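Local coordinates for SPbeta prophage-derived uncharacterized protein YopX (Bacillus subtilis, PDB 2I2L), which is of unknown function, a prophage-encoded, strand-rich YopX-family protein that forms a homodimer, at residues 34-37 / 38-41. Numbering follows the deposited sequence.
Sequences KRLY and TDVL
Leu36 and Leu41 stand opposite each other as an antiparallel, non-hydrogen-bonded pair, their CA atoms 4.5 Å apart and their side chains on one face of the sheet. The two side chains cross at about a right angle, and CB of Leu36 meets CD1 of Leu41 at 3.9 Å. Leu36 turns its CG away from its own amide nitrogen (chi1 -163°), which carries the branch point over the returning backbone; there CG comes within 4.0 Å of Asp39 CA. Leucine suits the pair, being apolar and long enough for its CG to pass over Asp39 CA, though the exact placing of its methyl groups is doubtful. On the same face Lys34 contributes the aliphatic root of its chain, CB lying 4.3 Å from CG of Leu41; beyond these segments it also touches Ser22, Ile24 and Pro43.

A smaller apolar contact joins Tyr37 to Val40, CB against CG1 at 3.9 Å. With chi1 at 39°, the valine places CG1 between its backbone N and carbonyl carbon, beside the root of the tyrosine.

The polar link is made by the backbone. Tyr37 N donates to Val40 O over 3.2 Å in a nearly straight bond (173° at the hydrogen). Thr38 and Asp39, polar residues fitting an exposed bend, span the turn between them. A link from Asp39 N to Thr38 OG1 is modelled very short and remains doubtful.

Backbone bonds of Arg35 with Val42 and of Lys34 with Ser22 tie the strand to its neighbours 41-46 and 21-25. Together these features describe a tight beta hairpin, the surface turn joining the central strand 31-36 to strand 41-46, at the edge of this chain's three-stranded antiparallel sheet.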
ATOM      1  N   LYS B  34      -1.232 -16.943  -9.352  1.00 32.85           N
ATOM      2  CA  LYS B  34      -1.828 -17.986 -10.180  1.00 36.23           C
ATOM      3  C   LYS B  34      -2.026 -17.424 -11.587  1.00 38.35           C
ATOM      4  O   LYS B  34      -1.939 -16.212 -11.795  1.00 38.73           O
ATOM      5  CB  LYS B  34      -3.189 -18.427  -9.626  1.00 37.35           C
ATOM      6  CG  LYS B  34      -3.175 -18.981  -8.207  1.00 40.22           C
ATOM      7  CD  LYS B  34      -2.285 -20.206  -8.085  1.00 40.90           C
ATOM      8  CE  LYS B  34      -2.569 -20.977  -6.799  1.00 40.23           C
ATOM      9  NZ  LYS B  34      -3.864 -21.710  -6.864  1.00 38.51           N
ATOM     10  N   ARG B  35      -2.284 -18.313 -12.544  1.00 40.69           N
ATOM     11  CA  ARG B  35      -2.517 -17.935 -13.933  1.00 41.97           C
ATOM     12  C   ARG B  35      -3.471 -18.946 -14.565  1.00 43.45           C
ATOM     13  O   ARG B  35      -3.240 -20.155 -14.520  1.00 42.28           O
ATOM     14  CB  ARG B  35      -1.198 -17.908 -14.707  1.00 42.64           C
ATOM     15  CG  ARG B  35      -1.375 -17.827 -16.218  1.00 45.19           C
ATOM     16  CD  ARG B  35      -0.081 -18.166 -16.973  1.00 46.03           C
ATOM     17  NE  ARG B  35       0.891 -17.074 -16.975  1.00 47.16           N
ATOM     18  CZ  ARG B  35       0.711 -15.907 -17.597  1.00 48.58           C
ATOM     19  NH1 ARG B  35      -0.407 -15.668 -18.276  1.00 48.19           N
ATOM     20  NH2 ARG B  35       1.651 -14.968 -17.536  1.00 48.16           N
ATOM     21  N   LEU B  36      -4.552 -18.441 -15.147  1.00 46.12           N
ATOM     22  CA  LEU B  36      -5.553 -19.285 -15.785  1.00 48.51           C
ATOM     23  C   LEU B  36      -5.169 -19.550 -17.242  1.00 51.14           C
ATOM     24  O   LEU B  36      -5.077 -18.624 -18.055  1.00 52.26           O
ATOM     25  CB  LEU B  36      -6.922 -18.604 -15.696  1.00 47.64           C
ATOM     26  CG  LEU B  36      -8.151 -19.475 -15.942  1.00 47.79           C
ATOM     27  CD1 LEU B  36      -8.151 -19.924 -17.379  1.00 49.08           C
ATOM     28  CD2 LEU B  36      -8.148 -20.670 -15.005  1.00 46.32           C
ATOM     29  N   TYR B  37      -4.957 -20.824 -17.564  1.00 54.81           N
ATOM     30  CA  TYR B  37      -4.554 -21.252 -18.906  1.00 57.84           C
ATOM     31  C   TYR B  37      -5.758 -21.385 -19.848  1.00 58.14           C
ATOM     32  O   TYR B  37      -6.069 -20.463 -20.615  1.00 58.24           O
ATOM     33  CB  TYR B  37      -3.812 -22.580 -18.789  1.00 60.35           C
ATOM     34  CG  TYR B  37      -2.622 -22.682 -19.701  1.00 64.41           C
ATOM     35  CD1 TYR B  37      -2.776 -23.031 -21.045  1.00 66.78           C
ATOM     36  CD2 TYR B  37      -1.339 -22.408 -19.232  1.00 65.69           C
ATOM     37  CE1 TYR B  37      -1.677 -23.111 -21.906  1.00 68.30           C
ATOM     38  CE2 TYR B  37      -0.233 -22.478 -20.086  1.00 68.09           C
ATOM     39  CZ  TYR B  37      -0.407 -22.832 -21.417  1.00 69.05           C
ATOM     40  OH  TYR B  37       0.686 -22.915 -22.257  1.00 69.75           O
ATOM     41  N   THR B  38      -6.408 -22.543 -19.817  1.00 58.40           N
ATOM     42  CA  THR B  38      -7.612 -22.765 -20.611  1.00 58.42           C
ATOM     43  C   THR B  38      -8.627 -22.261 -19.590  1.00 58.67           C
ATOM     44  O   THR B  38      -9.051 -21.108 -19.653  1.00 59.70           O
ATOM     45  CB  THR B  38      -7.815 -24.262 -20.905  1.00 58.53           C
ATOM     46  OG1 THR B  38      -7.952 -24.985 -19.672  1.00 57.48           O
ATOM     47  CG2 THR B  38      -6.615 -24.807 -21.684  1.00 56.69           C
ATOM     48  N   ASP B  39      -9.007 -23.123 -18.651  1.00 57.80           N
ATOM     49  CA  ASP B  39      -9.877 -22.731 -17.545  1.00 56.65           C
ATOM     50  C   ASP B  39      -9.348 -23.465 -16.320  1.00 55.33           C
ATOM     51  O   ASP B  39     -10.088 -23.798 -15.388  1.00 53.71           O
ATOM     52  CB  ASP B  39     -11.366 -23.027 -17.796  1.00 57.21           C
ATOM     53  CG  ASP B  39     -12.228 -21.759 -17.661  1.00 58.48           C
ATOM     54  OD1 ASP B  39     -11.802 -20.712 -18.197  1.00 58.57           O
ATOM     55  OD2 ASP B  39     -13.312 -21.788 -17.031  1.00 59.45           O
ATOM     56  N   VAL B  40      -8.037 -23.706 -16.344  1.00 53.69           N
ATOM     57  CA  VAL B  40      -7.345 -24.369 -15.244  1.00 51.92           C
ATOM     58  C   VAL B  40      -6.373 -23.400 -14.569  1.00 49.81           C
ATOM     59  O   VAL B  40      -5.474 -22.858 -15.213  1.00 49.89           O
ATOM     60  CB  VAL B  40      -6.565 -25.619 -15.729  1.00 52.67           C
ATOM     61  CG1 VAL B  40      -5.913 -25.339 -17.070  1.00 53.96           C
ATOM     62  CG2 VAL B  40      -5.501 -25.997 -14.705  1.00 51.87           C
ATOM     63  N   LEU B  41      -6.568 -23.187 -13.271  1.00 47.29           N
ATOM     64  CA  LEU B  41      -5.721 -22.289 -12.496  1.00 45.53           C
ATOM     65  C   LEU B  41      -4.345 -22.915 -12.298  1.00 44.76           C
ATOM     66  O   LEU B  41      -4.219 -23.944 -11.632  1.00 45.34           O
ATOM     67  CB  LEU B  41      -6.380 -22.004 -11.140  1.00 46.01           C
ATOM     68  CG  LEU B  41      -6.684 -20.533 -10.830  1.00 45.94           C
ATOM     69  CD1 LEU B  41      -7.257 -19.850 -12.061  1.00 45.00           C
ATOM     70  CD2 LEU B  41      -7.658 -20.446  -9.663  1.00 45.53           C
TER